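Local coordinates for putative cytoplasmic protein (Salmonella typhimurium LT2, PDB 2Q02) that is of unknown function but binds zinc in a xylose isomerase-like TIM barrel and may act as an isomerase, at residues F9-N12 / R13-P17; F244-S248 / S249-S253. All blocks are in the same frame, centred on the assembly; numbering follows the deposited sequence.

Contact 1 of 2, residues F9-N12 / R13-P17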
loop_
_atom_site.group_PDB
_atom_site.type_symbol
_atom_site.label_atom_id
_atom_site.label_comp_id
_atom_site.label_asym_id
_atom_site.label_seq_id
_atom_site.Cartn_x
_atom_site.Cartn_y
_atom_site.Cartn_z
ATOM N N PHE A 9 6.934 -1.893 -11.176
ATOM C CA PHE A 9 5.739 -2.563 -10.646
ATOM C C PHE A 9 6.081 -3.458 -9.462
ATOM O O PHE A 9 7.153 -4.061 -9.407
ATOM C CB PHE A 9 4.990 -3.332 -11.744
ATOM C CG PHE A 9 4.264 -2.439 -12.713
ATOM C CD1 PHE A 9 3.192 -1.653 -12.285
ATOM C CD2 PHE A 9 4.640 -2.383 -14.053
ATOM C CE1 PHE A 9 2.518 -0.803 -13.151
ATOM C CE2 PHE A 9 3.948 -1.535 -14.955
ATOM C CZ PHE A 9 2.885 -0.739 -14.491
ATOM N N CYS A 10 5.153 -3.521 -8.502
ATOM C CA CYS A 10 5.336 -4.286 -7.244
ATOM C C CYS A 10 4.099 -5.134 -7.007
ATOM O O CYS A 10 2.976 -4.702 -7.255
ATOM C CB CYS A 10 5.524 -3.313 -6.062
ATOM S SG CYS A 10 5.744 -4.038 -4.406
ATOM N N ILE A 11 4.291 -6.357 -6.549
ATOM C CA ILE A 11 3.153 -7.206 -6.278
ATOM C C ILE A 11 2.953 -7.300 -4.773
ATOM O O ILE A 11 3.807 -7.819 -4.040
ATOM C CB ILE A 11 3.305 -8.607 -6.900
ATOM C CG1 ILE A 11 3.820 -8.519 -8.356
ATOM C CG2 ILE A 11 1.975 -9.372 -6.808
ATOM C CD1 ILE A 11 2.977 -7.671 -9.291
ATOM N N ASN A 12 1.814 -6.790 -4.323
ATOM C CA ASN A 12 1.418 -6.920 -2.936
ATOM C C ASN A 12 0.918 -8.369 -2.670
ATOM O O ASN A 12 0.172 -8.957 -3.481
ATOM C CB ASN A 12 0.351 -5.861 -2.601
ATOM C CG ASN A 12 0.089 -5.736 -1.114
ATOM O OD1 ASN A 12 -0.271 -6.718 -0.468
ATOM N ND2 ASN A 12 0.247 -4.521 -0.566
ATOM N N ARG A 13 1.327 -8.929 -1.528
ATOM C CA ARG A 13 0.984 -10.311 -1.193
ATOM C C ARG A 13 -0.512 -10.574 -0.965
ATOM O O ARG A 13 -0.916 -11.736 -0.930
ATOM C CB ARG A 13 1.779 -10.807 0.017
ATOM C CG ARG A 13 1.723 -12.316 0.173
ATOM C CD ARG A 13 2.401 -12.829 1.438
ATOM N NE ARG A 13 2.287 -14.296 1.544
ATOM C CZ ARG A 13 2.268 -14.984 2.683
ATOM N NH1 ARG A 13 2.369 -14.361 3.848
ATOM N NH2 ARG A 13 2.153 -16.304 2.658
ATOM N N LYS A 14 -1.334 -9.525 -0.813
ATOM C CA LYS A 14 -2.787 -9.726 -0.654
ATOM C C LYS A 14 -3.433 -10.417 -1.855
ATOM O O LYS A 14 -4.502 -11.001 -1.714
ATOM C CB LYS A 14 -3.522 -8.408 -0.374
ATOM C CG LYS A 14 -4.863 -8.583 0.395
ATOM C CD LYS A 14 -4.652 -8.637 1.905
ATOM C CE LYS A 14 -5.910 -9.078 2.648
ATOM N NZ LYS A 14 -5.667 -9.963 3.860
ATOM N N ILE A 15 -2.788 -10.336 -3.027
ATOM C CA ILE A 15 -3.280 -10.980 -4.260
ATOM C C ILE A 15 -3.209 -12.519 -4.213
ATOM O O ILE A 15 -3.890 -13.200 -4.973
ATOM C CB ILE A 15 -2.515 -10.431 -5.515
ATOM C CG1 ILE A 15 -3.288 -10.681 -6.803
ATOM C CG2 ILE A 15 -1.098 -10.999 -5.620
ATOM C CD1 ILE A 15 -2.756 -9.875 -7.978
ATOM N N ALA A 16 -2.407 -13.059 -3.301
ATOM C CA ALA A 16 -2.142 -14.493 -3.258
ATOM C C ALA A 16 -2.307 -15.085 -1.862
ATOM O O ALA A 16 -1.332 -15.605 -1.292
ATOM C CB ALA A 16 -0.734 -14.768 -3.775
ATOM N N PRO A 17 -3.541 -15.053 -1.325
ATOM C CA PRO A 17 -3.794 -15.550 0.039
ATOM C C PRO A 17 -3.475 -17.044 0.223
ATOM O O PRO A 17 -3.135 -17.466 1.332
ATOM C CB PRO A 17 -5.297 -15.303 0.236
ATOM C CG PRO A 17 -5.862 -15.282 -1.150
ATOM C CD PRO A 17 -4.781 -14.585 -1.965
#
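Asn12 reaches forward with its side chain along the chain, and its carboxamide OD1 takes the backbone N-H of Lys14 at 3.0 Å, an Asx turn. With CG anti to the backbone N (chi1 -168°), the amide sits alongside the chain just where it bends. The Lys14 N-H lies in the amide plane on a lone pair of OD1, and the bond is nearly straight (170°). The next amide along, Ile15 N, reaches Asn12 O at 3.3 Å, from above the carbonyl plane. This main-chain bond backs the Asx turn, and together they start the 3-10 segment 13-15 at the C-terminal end of the first strand of the TIM barrel, the end that carries the zinc site. Asn12 OD1 also accepts from Arg39, and the nearest side-chain atoms of Asn12 and of the zinc ligands Glu245 and His197 are about 4 Å apart. Arg13 points away from the strand: its extended chain carries the guanidinium group to a salt bridge with Asp49. On the apolar side, Ile15 aims its CB back at the strand; its CG2 rests 3.2 Å from Asn12 O and 3.7 Å from CG2 of Ile11, against helix 256-271, where Ile263 touches both isoleucines.

Contact 2 of 2, residues F244-S248 / S249-S253. With ZN (zinc ion), chain E.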
loop_
_atom_site.group_PDB
_atom_site.type_symbol
_atom_site.label_atom_id
_atom_site.label_comp_id
_atom_site.label_asym_id
_atom_site.label_seq_id
_atom_site.Cartn_x
_atom_site.Cartn_y
_atom_site.Cartn_z
ATOM N N PHE A 244 0.296 -3.478 -6.947
ATOM C CA PHE A 244 -1.054 -3.994 -7.110
ATOM C C PHE A 244 -1.528 -4.592 -5.785
ATOM O O PHE A 244 -0.852 -5.464 -5.232
ATOM C CB PHE A 244 -1.098 -5.036 -8.242
ATOM C CG PHE A 244 -0.944 -4.434 -9.616
ATOM C CD1 PHE A 244 -1.980 -3.707 -10.189
ATOM C CD2 PHE A 244 0.245 -4.574 -10.330
ATOM C CE1 PHE A 244 -1.837 -3.131 -11.454
ATOM C CE2 PHE A 244 0.390 -4.019 -11.618
ATOM C CZ PHE A 244 -0.647 -3.290 -12.172
ATOM N N GLU A 245 -2.666 -4.092 -5.276
ATOM C CA GLU A 245 -3.185 -4.463 -3.945
ATOM C C GLU A 245 -4.712 -4.732 -3.974
ATOM O O GLU A 245 -5.506 -3.950 -3.468
ATOM C CB GLU A 245 -2.819 -3.398 -2.882
ATOM C CG GLU A 245 -3.194 -3.794 -1.431
ATOM C CD GLU A 245 -3.193 -2.625 -0.443
ATOM O OE1 GLU A 245 -3.656 -1.521 -0.796
ATOM O OE2 GLU A 245 -2.752 -2.802 0.711
ATOM N N PRO A 246 -5.123 -5.841 -4.581
ATOM C CA PRO A 246 -6.500 -6.279 -4.428
ATOM C C PRO A 246 -6.791 -6.896 -3.039
ATOM O O PRO A 246 -5.866 -7.362 -2.362
ATOM C CB PRO A 246 -6.634 -7.321 -5.531
ATOM C CG PRO A 246 -5.302 -7.895 -5.640
ATOM C CD PRO A 246 -4.360 -6.752 -5.448
ATOM N N PHE A 247 -8.069 -6.888 -2.632
ATOM C CA PHE A 247 -8.519 -7.416 -1.313
ATOM C C PHE A 247 -9.660 -8.457 -1.354
ATOM O O PHE A 247 -9.900 -9.158 -0.362
ATOM C CB PHE A 247 -9.028 -6.265 -0.448
ATOM C CG PHE A 247 -7.982 -5.585 0.334
ATOM C CD1 PHE A 247 -7.631 -6.055 1.590
ATOM C CD2 PHE A 247 -7.366 -4.440 -0.163
ATOM C CE1 PHE A 247 -6.650 -5.418 2.339
ATOM C CE2 PHE A 247 -6.397 -3.780 0.576
ATOM C CZ PHE A 247 -6.036 -4.273 1.837
ATOM N N SER A 248 -10.384 -8.522 -2.464
ATOM C CA SER A 248 -11.589 -9.358 -2.542
ATOM C C SER A 248 -11.379 -10.819 -2.140
ATOM O O SER A 248 -10.316 -11.389 -2.356
ATOM C CB SER A 248 -12.143 -9.327 -3.970
ATOM O OG SER A 248 -13.149 -10.299 -4.127
ATOM N N SER A 249 -12.413 -11.430 -1.584
ATOM C CA SER A 249 -12.410 -12.865 -1.292
ATOM C C SER A 249 -12.453 -13.693 -2.574
ATOM O O SER A 249 -12.163 -14.884 -2.554
ATOM C CB SER A 249 -13.598 -13.238 -0.399
ATOM O OG SER A 249 -14.829 -13.057 -1.076
ATOM N N GLN A 250 -12.843 -13.069 -3.686
ATOM C CA GLN A 250 -12.779 -13.732 -5.005
ATOM C C GLN A 250 -11.336 -14.190 -5.313
ATOM O O GLN A 250 -11.123 -15.122 -6.078
ATOM C CB GLN A 250 -13.206 -12.776 -6.134
ATOM C CG GLN A 250 -14.707 -12.424 -6.273
ATOM C CD GLN A 250 -14.929 -11.353 -7.377
ATOM O OE1 GLN A 250 -14.609 -11.572 -8.562
ATOM N NE2 GLN A 250 -15.441 -10.185 -6.975
ATOM N N LEU A 251 -10.355 -13.498 -4.737
ATOM C CA LEU A 251 -8.944 -13.833 -4.932
ATOM C C LEU A 251 -8.595 -15.257 -4.511
ATOM O O LEU A 251 -7.820 -15.928 -5.203
ATOM C CB LEU A 251 -8.042 -12.873 -4.151
ATOM C CG LEU A 251 -8.011 -11.418 -4.618
ATOM C CD1 LEU A 251 -7.329 -10.568 -3.554
ATOM C CD2 LEU A 251 -7.299 -11.254 -5.945
ATOM N N ALA A 252 -9.144 -15.703 -3.380
ATOM C CA ALA A 252 -8.857 -17.047 -2.848
ATOM C C ALA A 252 -9.152 -18.176 -3.828
ATOM O O ALA A 252 -8.576 -19.245 -3.720
ATOM C CB ALA A 252 -9.629 -17.284 -1.559
ATOM N N SER A 253 -10.053 -17.941 -4.776
ATOM C CA SER A 253 -10.434 -18.956 -5.762
ATOM C C SER A 253 -9.514 -19.017 -7.000
ATOM O O SER A 253 -9.728 -19.846 -7.895
ATOM C CB SER A 253 -11.884 -18.715 -6.212
ATOM O OG SER A 253 -12.030 -17.444 -6.843
HETATM ZN ZN ZN E . -3.412 0.424 0.056
#
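Pro246 and Leu251 meet at about a right angle in the loop that follows the eighth strand of the TIM barrel, the leucine setting its two methyls against the CB–CG edge of the pyrrolidine ring. CD1 of Leu251 lies 3.9 Å from CB of Pro246, and CD2 of Leu251 is as close to CG of the same ring. Between these two residues the chain turns through Ser248, whose OG, anti to its own backbone N (chi1 170°), is carried forward to accept the N-H of Gln250 at 2.8 Å. This is an ST turn, with Gln250 CB and CG packed beside the same oxygen. Ser248 O takes the Leu251 N-H at 3.2 Å, the donor standing well above the carbonyl plane. Phe247 points away from the turn, its side chain about 6 Å (nearest atoms) from those of Asp170 and His197. Glu245, likewise directed away, binds the zinc ion through OE1 at 2.1 Å, alongside Glu139, Asp170 and His197, and OE2 of Glu245 forms a salt bridge with Arg39. Beyond the turn, Gln250 O accepts hydrogen bonds from both the backbone N-H and the hydroxyl of Ser253, with OG of Ser253 2.6 Å from that oxygen.

In the fold
From the N terminus, contact 1 comes first, turning the chain out of strand 9-12 into the loop that leads to helix 21-30. Contact 2 does the same after strand 242-244, ahead of helix 256-271. The two are in series, neither nested nor crossed, yet their centres are only 9 Å apart because the first and last strands are neighbours in the closed barrel. Along that seam Phe244 N probably hydrogen-bonds to Cys10 O, and Asn12 N to Phe244 O. Past the strand ends the loops remain packed together: CG of Lys14 meets Pro246 O, and CD1 of Leu251 meets Lys14 O. Arg39, from strand 35-39, links Asn12 with Glu245 beside the zinc site.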